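Local coordinates for kappa-carrageenase (Pseudoalteromonas carrageenovora, PDB 5OCQ), which hydrolyses the beta-1,4 linkages of kappa-carrageenan in endo fashion, between D-galactose 4-sulfate and 3,6-anhydro-D-galactose, through its family GH16 jelly-roll catalytic domain, at residues Asp72-Gln77 against Trp242-Phe247; Phe119-Thr124 against Ile140-Leu145; Asp134-Glu139 against Ile161-Gly166; His156-Ile161 against Leu221-Gln226. The protein carries 1 engineered substitution. All coordinates share one frame; numbering follows the deposited sequence.

From the N terminus, the loop at 72-77 comes first, and its partner 242-247 comes last, so interaction 1 closes a long loop within which the other three contacts nest. Inside it, interaction 2 pairs 119-124 with 140-145. Interaction 3, joining 134-139 to 161-166, crosses it and shares strand 135-141. Interaction 4 brings 156-161 against the loop 221-226; it follows interaction 2 in series, crosses interaction 3 and has Ile-161 in common with it. Interactions 2 and 3 tie the neighbouring strands 115-122, 135-141 and 153-164, and interaction 4 packs the loop 221-226 on the last of them. Interaction 1, its centre about 19 to 21 Å from theirs, joins two hairpin ends further along the bound sugar chain.

Interaction 1: residues Asp72-Gln77 against Trp242-Phe247; sequences DGCNQQ and WKCNQF. With G4S (4-O-sulfo-beta-D-galactopyranose), chain C.
Gln-246 and Gly-73 join two hairpin ends of the jelly roll: 242-247 makes a type I' turn from Lys-243 to Gln-246, and 72-77 links two long strands through a G1 beta bulge. The glutamine can be followed outward. Its CB lies 3.8 Å from O6 of the chain C galactose sulfate. CG is lodged between the backbone N and the carbonyl carbon (chi1 74°), and the chain then runs extended to Gly-73, where OE1 accepts a hydrogen bond from Gly-73 N at 2.9 Å, the donor standing 40° above the carbonyl plane. NE2 turns the other way, to the carbonyl oxygens of Phe-247 and Trp-71. Glycine suits position 73 because a CB there would collide with OE1. Replacing Gln-246 by an alanine would probably leave Gly-73 N without this acceptor and open a gap between the two loops.

Beside this bond stand Cys-74 and Cys-244, the disulfide pair of the enzyme. Their SG atoms are 2.8 Å apart, longer than a disulfide yet too close for free sulfurs, so the state of the bridge in this model is doubtful, perhaps partly opened. CD of Lys-243 runs past Cys-74 SG at 3.7 Å, and the lysine makes a cation-pi contact with Tyr-248. Asp-72 holds its loop in shape: OD2 receives Asn-75 ND2 at 3.1 Å and Gln-77 NE2 at 3.0 Å from the same face of the carboxylate, while OD1 bonds to Tyr-248 OH. At the turn tip the backbone serves the substrate, with Asn-245 O accepting a hydrogen bond from O6 of that sugar at 2.6 Å.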
# COMPACT_ATOMS: atom_id res chain seq x y z
N ASP A 72 11.25 -11.99 -13.37
CA ASP A 72 12.33 -12.65 -12.57
C ASP A 72 13.56 -11.69 -12.57
O ASP A 72 14.39 -11.77 -13.39
CB ASP A 72 12.65 -13.99 -13.25
CG ASP A 72 13.85 -14.72 -12.66
OD1 ASP A 72 14.37 -14.35 -11.58
OD2 ASP A 72 14.22 -15.75 -13.29
N GLY A 73 13.55 -10.77 -11.65
CA GLY A 73 14.52 -9.74 -11.54
C GLY A 73 15.97 -10.30 -11.32
O GLY A 73 16.93 -9.69 -11.83
N CYS A 74 16.06 -11.45 -10.63
CA CYS A 74 17.43 -12.08 -10.44
C CYS A 74 18.17 -12.36 -11.75
O CYS A 74 19.38 -12.05 -11.91
CB CYS A 74 17.35 -13.38 -9.64
SG CYS A 74 16.73 -13.21 -7.92
N ASN A 75 17.38 -12.83 -12.73
CA ASN A 75 17.92 -13.17 -14.05
C ASN A 75 17.50 -12.14 -15.11
O ASN A 75 17.79 -12.37 -16.27
CB ASN A 75 17.49 -14.58 -14.40
CG ASN A 75 18.07 -15.62 -13.44
OD1 ASN A 75 19.27 -15.77 -13.35
ND2 ASN A 75 17.23 -16.31 -12.75
N GLN A 76 16.93 -11.01 -14.70
CA GLN A 76 16.54 -9.92 -15.55
C GLN A 76 15.69 -10.39 -16.74
O GLN A 76 15.97 -9.97 -17.93
CB GLN A 76 17.82 -9.17 -16.03
CG GLN A 76 18.52 -8.42 -14.89
CD GLN A 76 17.73 -7.19 -14.37
OE1 GLN A 76 17.56 -6.18 -15.12
NE2 GLN A 76 17.19 -7.27 -13.11
N GLN A 77 14.72 -11.24 -16.49
CA GLN A 77 13.89 -11.79 -17.63
C GLN A 77 12.41 -11.90 -17.23
O GLN A 77 12.11 -12.18 -16.08
CB GLN A 77 14.39 -13.15 -18.11
CG GLN A 77 14.56 -14.14 -17.00
CD GLN A 77 14.93 -15.60 -17.25
OE1 GLN A 77 15.31 -15.99 -18.37
NE2 GLN A 77 14.83 -16.45 -16.13
N TRP A 242 12.14 -13.26 -0.35
CA TRP A 242 12.49 -11.96 -0.81
C TRP A 242 13.92 -11.99 -1.34
O TRP A 242 14.88 -12.24 -0.52
CB TRP A 242 12.38 -10.93 0.29
CG TRP A 242 12.77 -9.51 -0.11
CD1 TRP A 242 13.98 -8.90 0.06
CD2 TRP A 242 11.94 -8.54 -0.77
NE1 TRP A 242 13.98 -7.63 -0.48
CE2 TRP A 242 12.72 -7.39 -1.00
CE3 TRP A 242 10.62 -8.54 -1.22
CZ2 TRP A 242 12.21 -6.22 -1.57
CZ3 TRP A 242 10.09 -7.34 -1.82
CH2 TRP A 242 10.90 -6.22 -2.01
N LYS A 243 14.14 -11.65 -2.61
CA LYS A 243 15.46 -11.58 -3.18
C LYS A 243 15.45 -10.67 -4.39
O LYS A 243 14.36 -10.57 -5.06
CB LYS A 243 15.93 -12.99 -3.49
CG LYS A 243 15.18 -13.80 -4.49
CD LYS A 243 15.89 -15.10 -4.88
CE LYS A 243 15.10 -15.89 -5.94
NZ LYS A 243 15.88 -17.11 -6.46
N CYS A 244 16.57 -10.08 -4.74
CA CYS A 244 16.68 -9.19 -5.86
C CYS A 244 15.50 -8.18 -5.89
O CYS A 244 14.95 -7.92 -6.96
CB CYS A 244 16.73 -9.89 -7.19
SG CYS A 244 18.31 -10.97 -7.23
N ASN A 245 15.17 -7.66 -4.75
CA ASN A 245 14.24 -6.50 -4.65
C ASN A 245 12.79 -6.84 -4.97
O ASN A 245 12.03 -5.90 -5.26
CB ASN A 245 14.69 -5.38 -5.57
CG ASN A 245 14.28 -3.98 -5.13
OD1 ASN A 245 13.95 -3.12 -6.02
ND2 ASN A 245 14.31 -3.72 -3.86
N GLN A 246 12.41 -8.09 -4.83
CA GLN A 246 11.06 -8.55 -5.08
C GLN A 246 10.72 -9.83 -4.35
O GLN A 246 11.60 -10.53 -3.86
CB GLN A 246 10.90 -8.79 -6.60
CG GLN A 246 11.62 -10.05 -7.09
CD GLN A 246 11.42 -10.37 -8.56
OE1 GLN A 246 11.95 -9.71 -9.47
NE2 GLN A 246 10.61 -11.36 -8.81
N PHE A 247 9.45 -10.23 -4.37
CA PHE A 247 8.96 -11.50 -3.92
C PHE A 247 9.15 -12.63 -4.95
O PHE A 247 8.93 -12.40 -6.18
CB PHE A 247 7.47 -11.49 -3.44
CG PHE A 247 7.22 -10.67 -2.26
CD1 PHE A 247 7.80 -10.98 -1.04
CD2 PHE A 247 6.42 -9.56 -2.34
CE1 PHE A 247 7.52 -10.26 0.09
CE2 PHE A 247 6.17 -8.79 -1.21
CZ PHE A 247 6.77 -9.11 -0.02
C1 G4S C . 7.94 -3.29 -9.69
C2 G4S C . 8.54 -2.86 -10.97
C3 G4S C . 9.55 -3.96 -11.48
C4 G4S C . 10.65 -4.06 -10.40
C5 G4S C . 10.00 -4.41 -9.06
C6 G4S C . 10.96 -4.58 -7.85
O1 G4S C . 7.13 -2.25 -9.12
O2 G4S C . 7.43 -2.79 -11.95
O4 G4S C . 11.32 -2.81 -10.24
O5 G4S C . 9.08 -3.31 -8.74
O6 G4S C . 10.09 -5.07 -6.76
S G4S C . 13.04 -2.78 -10.45
O7 G4S C . 13.33 -1.34 -10.63
O8 G4S C . 13.24 -3.69 -11.62
O9 G4S C . 13.56 -3.48 -9.21

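Interaction 2: residues Phe119-Thr124 against Ile140-Leu145; sequences FWMYST and IDVVDL. Engineered in segment 140-145: Asp-144 (natural residue Glu). With G4S (4-O-sulfo-beta-D-galactopyranose), chain B; 9RN (3,6-anhydro-alpha-D-galactopyranose), chain D.
Phe-119 to Met-121 run antiparallel to Ile-140 to Val-143, with Phe-119/Val-143 and Met-121/Ile-140 as hydrogen-bonded pairs and a classic beta bulge where Val-142 and Val-143 both face Phe-119. The bulge lies in the Glu-X-Asp-X-X-Glu catalytic segment of the GH16 jelly roll, where the chain turns a corner at Val-142. Alternation already turns Asp-141 to the substrate side, and the bulge's extra residue brings position 144 round to it too. Val-142 packs its CG2 over one face of the Phe-119 ring, a CH-pi contact 4.0 Å from the centroid. Next along this buried apolar face, Met-121 CG lies beside Ile-140 CB at 3.9 Å; branched and flexible apolar chains fill such an interior well.

On the other face, Trp-120 and Asp-141 lie side by side, indole and carboxylate planes 87° apart, with OD1 3.4 Å from Trp-120 CB. With CG between the backbone N and carbonyl carbon (chi1 59°), the indole spreads as a platform under C4, C5 and C6 of the chain B galactose, a broad flat surface suited to a sugar; Ser-232 OG holds its NE1. Asp-144, engineered from the natural glutamate proton donor, forms a salt bridge to Arg-236, and its OD1 accepts a hydrogen bond from the galactose O6 at 2.6 Å.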
# COMPACT_ATOMS: atom_id res chain seq x y z
N PHE A 119 -2.26 0.15 2.87
CA PHE A 119 -2.89 1.37 2.38
C PHE A 119 -1.71 2.25 2.00
O PHE A 119 -0.78 2.42 2.82
CB PHE A 119 -3.75 2.03 3.50
CG PHE A 119 -4.33 3.40 3.21
CD1 PHE A 119 -4.88 3.74 1.94
CD2 PHE A 119 -4.48 4.34 4.25
CE1 PHE A 119 -5.47 4.96 1.77
CE2 PHE A 119 -5.02 5.60 4.03
CZ PHE A 119 -5.55 5.92 2.79
N TRP A 120 -1.59 2.62 0.74
CA TRP A 120 -0.34 3.13 0.16
C TRP A 120 -0.61 3.89 -1.12
O TRP A 120 -1.79 3.95 -1.55
CB TRP A 120 0.71 2.05 -0.06
CG TRP A 120 0.28 0.92 -0.98
CD1 TRP A 120 -0.76 0.05 -0.75
CD2 TRP A 120 0.89 0.52 -2.21
NE1 TRP A 120 -0.84 -0.89 -1.80
CE2 TRP A 120 0.13 -0.60 -2.72
CE3 TRP A 120 1.96 1.00 -2.98
CZ2 TRP A 120 0.50 -1.24 -3.91
CZ3 TRP A 120 2.33 0.34 -4.12
CH2 TRP A 120 1.58 -0.74 -4.59
N MET A 121 0.41 4.58 -1.63
CA MET A 121 0.22 5.33 -2.89
C MET A 121 1.54 5.24 -3.67
O MET A 121 2.64 5.21 -3.06
CB MET A 121 -0.23 6.79 -2.66
CG MET A 121 0.78 7.61 -1.92
SD MET A 121 0.10 9.23 -1.41
CE MET A 121 -0.62 8.73 0.12
N TYR A 122 1.46 5.20 -5.01
CA TYR A 122 2.68 5.01 -5.84
C TYR A 122 2.55 5.62 -7.18
O TYR A 122 1.45 5.69 -7.74
CB TYR A 122 3.06 3.54 -5.92
CG TYR A 122 2.14 2.65 -6.76
CD1 TYR A 122 0.81 2.38 -6.41
CD2 TYR A 122 2.59 2.07 -7.96
CE1 TYR A 122 0.05 1.51 -7.17
CE2 TYR A 122 1.77 1.17 -8.74
CZ TYR A 122 0.50 0.92 -8.34
OH TYR A 122 -0.24 0.04 -9.11
N SER A 123 3.68 5.97 -7.79
CA SER A 123 3.69 6.53 -9.13
C SER A 123 4.11 5.55 -10.19
O SER A 123 4.46 4.43 -9.89
CB SER A 123 4.72 7.74 -9.17
OG SER A 123 6.04 7.21 -9.11
N THR A 124 4.02 5.98 -11.47
CA THR A 124 4.74 5.26 -12.54
C THR A 124 6.24 5.32 -12.24
O THR A 124 6.70 6.18 -11.49
CB THR A 124 4.45 5.88 -13.95
OG1 THR A 124 4.83 7.23 -13.95
CG2 THR A 124 3.01 5.77 -14.24
N ILE A 140 4.62 6.15 -1.02
CA ILE A 140 4.35 6.37 0.40
C ILE A 140 3.46 5.25 0.92
O ILE A 140 2.31 5.12 0.36
CB ILE A 140 3.70 7.77 0.66
CG1 ILE A 140 4.55 8.93 0.10
CG2 ILE A 140 3.37 7.92 2.19
CD1 ILE A 140 3.97 10.32 0.21
N ASP A 141 3.90 4.48 1.91
CA ASP A 141 3.07 3.45 2.51
C ASP A 141 2.44 4.05 3.76
O ASP A 141 3.14 4.37 4.77
CB ASP A 141 3.87 2.23 2.86
CG ASP A 141 4.46 1.51 1.65
OD1 ASP A 141 4.11 1.87 0.46
OD2 ASP A 141 5.28 0.55 1.82
N VAL A 142 1.13 4.25 3.76
CA VAL A 142 0.43 4.77 4.96
C VAL A 142 0.54 3.76 6.08
O VAL A 142 0.82 4.10 7.25
CB VAL A 142 -1.03 5.13 4.72
CG1 VAL A 142 -1.68 5.85 5.94
CG2 VAL A 142 -1.17 5.95 3.47
N VAL A 143 0.29 2.47 5.78
CA VAL A 143 0.45 1.34 6.75
C VAL A 143 0.62 0.06 6.02
O VAL A 143 -0.08 -0.14 4.98
CB VAL A 143 -0.62 1.20 7.78
CG1 VAL A 143 -2.04 0.84 7.17
CG2 VAL A 143 -0.29 0.20 8.87
N ASP A 144 1.58 -0.78 6.44
CA ASP A 144 1.53 -2.23 6.15
C ASP A 144 1.29 -3.01 7.41
O ASP A 144 2.07 -2.87 8.37
CB ASP A 144 2.85 -2.75 5.56
CG ASP A 144 3.03 -2.48 4.02
OD1 ASP A 144 2.58 -3.41 3.18
OD2 ASP A 144 3.80 -1.55 3.77
N LEU A 145 0.20 -3.73 7.47
CA LEU A 145 -0.19 -4.48 8.62
C LEU A 145 0.27 -5.93 8.52
O LEU A 145 0.42 -6.49 7.43
CB LEU A 145 -1.71 -4.49 8.87
CG LEU A 145 -2.43 -3.18 9.18
CD1 LEU A 145 -3.92 -3.24 9.24
CD2 LEU A 145 -1.92 -2.69 10.57
C1 G4S B . 6.08 -1.79 -0.66
C2 G4S B . 6.28 -2.30 -2.08
C3 G4S B . 5.03 -2.16 -2.98
C4 G4S B . 3.82 -2.70 -2.19
C5 G4S B . 3.70 -1.95 -0.84
C6 G4S B . 2.45 -2.21 -0.04
O1 G4S B . 7.15 -2.35 0.16
O2 G4S B . 7.33 -1.49 -2.74
O4 G4S B . 4.15 -4.07 -1.88
O5 G4S B . 4.86 -2.31 -0.04
O6 G4S B . 2.49 -3.48 0.63
S G4S B . 3.36 -5.40 -2.50
O7 G4S B . 1.99 -4.97 -2.90
O8 G4S B . 4.22 -5.84 -3.66
O9 G4S B . 3.31 -6.30 -1.33
C2 9RN D . 4.73 -3.31 -6.45
C4 9RN D . 6.62 -2.51 -7.86
C5 9RN D . 6.54 -1.24 -7.04
C6 9RN D . 5.36 -0.57 -7.70
O5 9RN D . 6.26 -1.62 -5.66
O3 9RN D . 4.51 -1.64 -8.11
C3 9RN D . 5.14 -2.88 -7.84
O2 9RN D . 5.36 -4.62 -6.16
C1 9RN D . 5.04 -2.28 -5.39
O1 9RN D . 5.25 -2.90 -4.15

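Interaction 3: residues Asp134-Glu139 against Ile161-Gly166; sequences DVQYSE and IVVKNG. With G4S (4-O-sulfo-beta-D-galactopyranose), chain B; 9RN (3,6-anhydro-alpha-D-galactopyranose), chain D.
Ile-161 sits between two neighbours on the opposing strand: its CD1 packs against Tyr-137 CB at 3.9 Å, and its CG2 branch turns to Gln-136 OE1 at 3.6 Å, the two side chains crossing at a slant. Gln-136 is the extra residue of a beta bulge. It adds a step between the Val-135/Val-162 pair, which is non-hydrogen-bonded, and the hydrogen-bonded Tyr-137/Ile-161 pair. Its backbone N reaches Ile-161 O at 2.8 Å, while its amide NE2 is satisfied by Leu-129 O. On the opposite face, Val-135 CG2 meets Val-162 CG2 at 4.1 Å; beta-branched valines suit these extended strands.

Beyond the pairing, the alternate residues Tyr-137 and Glu-139 reach the substrate. Tyr-137 CG lies opposite its own backbone N (chi1 175°), which sends the ring away from Ile-161 and along the cleft until OH donates to Glu-139 OE1 at 2.6 Å, arriving from 42° above the carboxylate plane. A tyrosine serves well, since its rigid ring carries the hydroxyl far enough to reach the carboxylate, consistent with a part in orienting it. Glu-139, extended from its strand, places OE2 only 3.0 Å from C1 of the chain B galactose sulfate, and OE1 2.9 Å from O2 of the same sugar. With an alanine at Glu-139, Tyr-137 OH would probably be left without its acceptor, and the anomeric carbon without its nucleophile. Such a strand, presenting a nucleophilic glutamate to the sugar's anomeric carbon, is typical of the GH16 catalytic cleft on the concave face of the jelly roll.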
# COMPACT_ATOMS: atom_id res chain seq x y z
N ASP A 134 17.64 13.04 -9.94
CA ASP A 134 16.31 12.82 -10.56
C ASP A 134 15.61 11.69 -9.79
O ASP A 134 16.22 10.72 -9.47
CB ASP A 134 16.40 12.38 -12.04
CG ASP A 134 16.52 13.58 -13.06
OD1 ASP A 134 16.45 14.76 -12.66
OD2 ASP A 134 16.69 13.33 -14.30
N VAL A 135 14.32 11.84 -9.53
CA VAL A 135 13.59 10.81 -8.84
C VAL A 135 12.73 10.04 -9.87
O VAL A 135 11.90 10.68 -10.54
CB VAL A 135 12.67 11.42 -7.75
CG1 VAL A 135 11.75 10.35 -7.14
CG2 VAL A 135 13.51 12.10 -6.62
N GLN A 136 12.92 8.74 -10.04
CA GLN A 136 12.24 8.04 -11.11
C GLN A 136 10.90 7.37 -10.58
O GLN A 136 10.05 7.02 -11.40
CB GLN A 136 13.08 6.93 -11.63
CG GLN A 136 14.35 7.39 -12.22
CD GLN A 136 15.07 6.24 -12.93
OE1 GLN A 136 14.82 5.03 -12.74
NE2 GLN A 136 16.06 6.64 -13.74
N TYR A 137 10.77 7.31 -9.24
CA TYR A 137 9.60 6.54 -8.57
C TYR A 137 9.42 7.04 -7.18
O TYR A 137 10.44 7.20 -6.45
CB TYR A 137 9.90 5.05 -8.56
CG TYR A 137 8.88 4.20 -7.82
CD1 TYR A 137 7.63 4.04 -8.34
CD2 TYR A 137 9.21 3.55 -6.66
CE1 TYR A 137 6.68 3.27 -7.69
CE2 TYR A 137 8.28 2.78 -5.96
CZ TYR A 137 7.00 2.62 -6.51
OH TYR A 137 6.07 1.84 -5.85
N SER A 138 8.16 7.32 -6.77
CA SER A 138 7.83 7.72 -5.42
C SER A 138 6.71 6.83 -4.88
O SER A 138 5.75 6.57 -5.60
CB SER A 138 7.24 9.20 -5.37
OG SER A 138 8.21 10.19 -5.82
N GLU A 139 6.89 6.31 -3.68
CA GLU A 139 5.92 5.49 -2.96
C GLU A 139 5.82 5.86 -1.51
O GLU A 139 6.81 5.90 -0.83
CB GLU A 139 6.21 3.97 -3.16
CG GLU A 139 5.35 3.06 -2.39
CD GLU A 139 5.72 1.61 -2.45
OE1 GLU A 139 6.47 1.18 -3.38
OE2 GLU A 139 5.17 0.88 -1.58
N ILE A 161 13.06 5.52 -6.17
CA ILE A 161 14.28 5.35 -6.97
C ILE A 161 14.84 6.75 -7.22
O ILE A 161 14.14 7.60 -7.75
CB ILE A 161 13.96 4.64 -8.26
CG1 ILE A 161 13.37 3.23 -8.03
CG2 ILE A 161 15.21 4.60 -9.17
CD1 ILE A 161 12.81 2.62 -9.31
N VAL A 162 16.14 6.98 -6.96
CA VAL A 162 16.69 8.30 -7.22
C VAL A 162 18.12 8.07 -7.84
O VAL A 162 18.74 7.07 -7.54
CB VAL A 162 16.82 9.12 -5.93
CG1 VAL A 162 17.68 8.43 -4.88
CG2 VAL A 162 17.29 10.55 -6.20
N VAL A 163 18.53 8.99 -8.69
CA VAL A 163 19.83 8.84 -9.41
C VAL A 163 20.91 9.40 -8.45
O VAL A 163 20.84 10.57 -8.09
CB VAL A 163 19.79 9.60 -10.74
CG1 VAL A 163 21.18 9.58 -11.41
CG2 VAL A 163 18.80 8.94 -11.68
N LYS A 164 21.81 8.53 -8.04
CA LYS A 164 22.95 8.82 -7.14
C LYS A 164 24.27 8.30 -7.78
O LYS A 164 24.38 7.11 -8.21
CB LYS A 164 22.74 8.13 -5.82
CG LYS A 164 21.79 8.85 -4.91
CD LYS A 164 21.44 7.93 -3.79
CE LYS A 164 20.62 8.69 -2.79
NZ LYS A 164 20.73 7.95 -1.54
N ASN A 165 25.27 9.18 -7.85
CA ASN A 165 26.54 8.85 -8.55
C ASN A 165 26.29 8.33 -9.95
O ASN A 165 26.84 7.30 -10.35
CB ASN A 165 27.35 7.79 -7.74
CG ASN A 165 27.68 8.24 -6.34
OD1 ASN A 165 27.85 9.43 -6.09
ND2 ASN A 165 27.77 7.30 -5.42
N GLY A 166 25.36 8.99 -10.66
CA GLY A 166 24.96 8.57 -12.00
C GLY A 166 24.15 7.28 -12.15
O GLY A 166 23.77 6.97 -13.27
C1 G4S B . 6.08 -1.79 -0.66
C2 G4S B . 6.28 -2.30 -2.08
C3 G4S B . 5.03 -2.16 -2.98
C4 G4S B . 3.82 -2.70 -2.19
C5 G4S B . 3.70 -1.95 -0.84
C6 G4S B . 2.45 -2.21 -0.04
O1 G4S B . 7.15 -2.35 0.16
O2 G4S B . 7.33 -1.49 -2.74
O4 G4S B . 4.15 -4.07 -1.88
O5 G4S B . 4.86 -2.31 -0.04
O6 G4S B . 2.49 -3.48 0.63
S G4S B . 3.36 -5.40 -2.50
O7 G4S B . 1.99 -4.97 -2.90
O8 G4S B . 4.22 -5.84 -3.66
O9 G4S B . 3.31 -6.30 -1.33
C2 9RN D . 4.73 -3.31 -6.45
C4 9RN D . 6.62 -2.51 -7.86
C5 9RN D . 6.54 -1.24 -7.04
C6 9RN D . 5.36 -0.57 -7.70
O5 9RN D . 6.26 -1.62 -5.66
O3 9RN D . 4.51 -1.64 -8.11
C3 9RN D . 5.14 -2.88 -7.84
O2 9RN D . 5.36 -4.62 -6.16
C1 9RN D . 5.04 -2.28 -5.39
O1 9RN D . 5.25 -2.90 -4.15

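Interaction 4: residues His156-Ile161 against Leu221-Gln226. With G4S (4-O-sulfo-beta-D-galactopyranose), chain B.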
# COMPACT_ATOMS: atom_id res chain seq x y z
N HIS A 156 5.43 1.84 8.48
CA HIS A 156 4.91 3.10 7.91
C HIS A 156 6.03 3.72 7.12
O HIS A 156 6.73 4.60 7.59
CB HIS A 156 4.39 4.03 9.03
CG HIS A 156 3.43 3.37 9.98
ND1 HIS A 156 2.08 3.40 9.81
CD2 HIS A 156 3.65 2.59 11.08
CE1 HIS A 156 1.47 2.70 10.77
NE2 HIS A 156 2.41 2.21 11.57
N ASP A 157 6.25 3.18 5.94
CA ASP A 157 7.50 3.31 5.20
C ASP A 157 7.45 4.16 3.93
O ASP A 157 6.38 4.49 3.38
CB ASP A 157 8.00 1.94 4.82
CG ASP A 157 8.46 1.07 6.06
OD1 ASP A 157 8.87 1.74 7.07
OD2 ASP A 157 8.34 -0.20 6.01
N LEU A 158 8.65 4.46 3.39
CA LEU A 158 8.81 5.16 2.14
C LEU A 158 9.71 4.42 1.21
O LEU A 158 10.63 3.77 1.67
CB LEU A 158 9.42 6.59 2.40
CG LEU A 158 8.67 7.54 3.31
CD1 LEU A 158 9.47 8.84 3.58
CD2 LEU A 158 7.39 7.92 2.62
N HIS A 159 9.42 4.48 -0.10
CA HIS A 159 10.20 3.85 -1.18
C HIS A 159 10.40 4.77 -2.30
O HIS A 159 9.55 5.62 -2.62
CB HIS A 159 9.58 2.50 -1.64
CG HIS A 159 9.23 1.56 -0.56
ND1 HIS A 159 8.18 1.68 0.30
CD2 HIS A 159 9.92 0.49 -0.13
CE1 HIS A 159 8.13 0.64 1.13
NE2 HIS A 159 9.18 -0.11 0.85
N ASN A 160 11.59 4.70 -2.97
CA ASN A 160 11.82 5.59 -4.11
C ASN A 160 12.99 5.06 -4.95
O ASN A 160 13.77 4.27 -4.43
CB ASN A 160 12.09 7.04 -3.67
CG ASN A 160 13.31 7.15 -2.66
OD1 ASN A 160 13.24 6.75 -1.51
ND2 ASN A 160 14.36 7.74 -3.14
N ILE A 161 13.06 5.52 -6.17
CA ILE A 161 14.28 5.35 -6.97
C ILE A 161 14.84 6.75 -7.22
O ILE A 161 14.14 7.60 -7.75
CB ILE A 161 13.96 4.64 -8.26
CG1 ILE A 161 13.37 3.23 -8.03
CG2 ILE A 161 15.21 4.60 -9.17
CD1 ILE A 161 12.81 2.62 -9.31
N LEU A 221 11.81 14.46 0.98
CA LEU A 221 12.92 14.61 0.05
C LEU A 221 12.60 14.19 -1.36
O LEU A 221 13.03 14.82 -2.31
CB LEU A 221 14.13 13.80 0.55
CG LEU A 221 14.60 14.15 2.01
CD1 LEU A 221 15.62 13.13 2.39
CD2 LEU A 221 15.21 15.55 2.01
N TYR A 222 11.84 13.11 -1.56
CA TYR A 222 11.83 12.39 -2.84
C TYR A 222 10.35 11.97 -3.22
O TYR A 222 10.17 11.13 -4.09
CB TYR A 222 12.65 11.11 -2.79
CG TYR A 222 14.16 11.32 -2.39
CD1 TYR A 222 14.91 12.18 -3.13
CD2 TYR A 222 14.71 10.65 -1.33
CE1 TYR A 222 16.29 12.39 -2.84
CE2 TYR A 222 16.08 10.85 -1.00
CZ TYR A 222 16.83 11.71 -1.78
OH TYR A 222 18.19 11.90 -1.44
N TRP A 223 9.37 12.47 -2.48
CA TRP A 223 7.95 12.05 -2.65
C TRP A 223 7.06 13.14 -3.18
O TRP A 223 6.07 13.57 -2.55
CB TRP A 223 7.44 11.33 -1.37
CG TRP A 223 8.33 10.26 -1.03
CD1 TRP A 223 8.23 8.99 -1.51
CD2 TRP A 223 9.56 10.27 -0.24
NE1 TRP A 223 9.32 8.26 -1.15
CE2 TRP A 223 10.11 8.98 -0.32
CE3 TRP A 223 10.19 11.23 0.56
CZ2 TRP A 223 11.32 8.64 0.28
CZ3 TRP A 223 11.42 10.88 1.19
CH2 TRP A 223 11.95 9.59 1.07
N HIS A 224 7.38 13.59 -4.38
CA HIS A 224 6.62 14.68 -5.02
C HIS A 224 5.97 14.30 -6.33
O HIS A 224 5.24 15.13 -6.97
CB HIS A 224 7.58 15.90 -5.23
CG HIS A 224 8.19 16.45 -3.97
ND1 HIS A 224 9.46 16.12 -3.52
CD2 HIS A 224 7.69 17.30 -3.06
CE1 HIS A 224 9.66 16.67 -2.33
NE2 HIS A 224 8.60 17.38 -2.04
N ARG A 225 6.13 13.06 -6.76
CA ARG A 225 5.56 12.64 -8.04
C ARG A 225 4.01 12.45 -7.88
O ARG A 225 3.49 12.34 -6.73
CB ARG A 225 6.25 11.37 -8.54
CG ARG A 225 7.71 11.56 -9.06
CD ARG A 225 8.34 10.24 -9.31
NE ARG A 225 7.70 9.47 -10.39
CZ ARG A 225 7.72 9.76 -11.70
NH1 ARG A 225 8.38 10.87 -12.18
NH2 ARG A 225 7.09 9.01 -12.58
N GLN A 226 3.31 12.34 -8.99
CA GLN A 226 1.85 11.98 -8.98
C GLN A 226 1.69 10.51 -8.62
O GLN A 226 2.26 9.61 -9.29
CB GLN A 226 1.26 12.21 -10.37
CG GLN A 226 1.16 13.71 -10.75
CD GLN A 226 0.21 14.47 -9.88
OE1 GLN A 226 -0.92 14.05 -9.62
NE2 GLN A 226 0.75 15.50 -9.20
C1 G4S B . 6.08 -1.79 -0.66
C2 G4S B . 6.28 -2.30 -2.08
C3 G4S B . 5.03 -2.16 -2.98
C4 G4S B . 3.82 -2.70 -2.19
C5 G4S B . 3.70 -1.95 -0.84
C6 G4S B . 2.45 -2.21 -0.04
O1 G4S B . 7.15 -2.35 0.16
O2 G4S B . 7.33 -1.49 -2.74
O4 G4S B . 4.15 -4.07 -1.88
O5 G4S B . 4.86 -2.31 -0.04
O6 G4S B . 2.49 -3.48 0.63
S G4S B . 3.36 -5.40 -2.50
O7 G4S B . 1.99 -4.97 -2.90
O8 G4S B . 4.22 -5.84 -3.66
O9 G4S B . 3.31 -6.30 -1.33
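Trp-223 is clasped by three successive residues of strand 153-164, on the side of this jelly-roll strand turned from the substrate cleft. Leu-158 CD1 sits over its six-membered ring in a CH-pi contact, 3.6 Å from the centroid and close to the ring normal. At the indole edge, NE1 donates to His-159 O at 3.0 Å; the acceptor lies in the indole plane, whereas the donor stands well above the plane of the peptide carbonyl. Asn-160 CG lies between its backbone N and carbonyl carbon (chi1 56°), which turns the amide to two rings. OD1 comes within 3.2 Å of Trp-223 CZ2, the amide turned 81° from the indole. A tryptophan suits the place by offering both a broad apolar face and one N-H.

Asn-160 also crosses the Tyr-222 side chain, amide and ring planes 20° apart, with ND2 3.4 Å from CD2. In the next shell, Tyr-222 CB backs the other face of the indole, Asn-180 ND2 bonds Asn-160 OD1, and Asn-220 OD1 holds Trp-223 N. Ile-206 touches both Leu-158 and Trp-223. Strand alternation sends the His-159 side chain the opposite way, beside Asp-141 and Glu-139 in the active site, where its NE2 comes 3.1 Å from O1 of the chain B galactose sulfate.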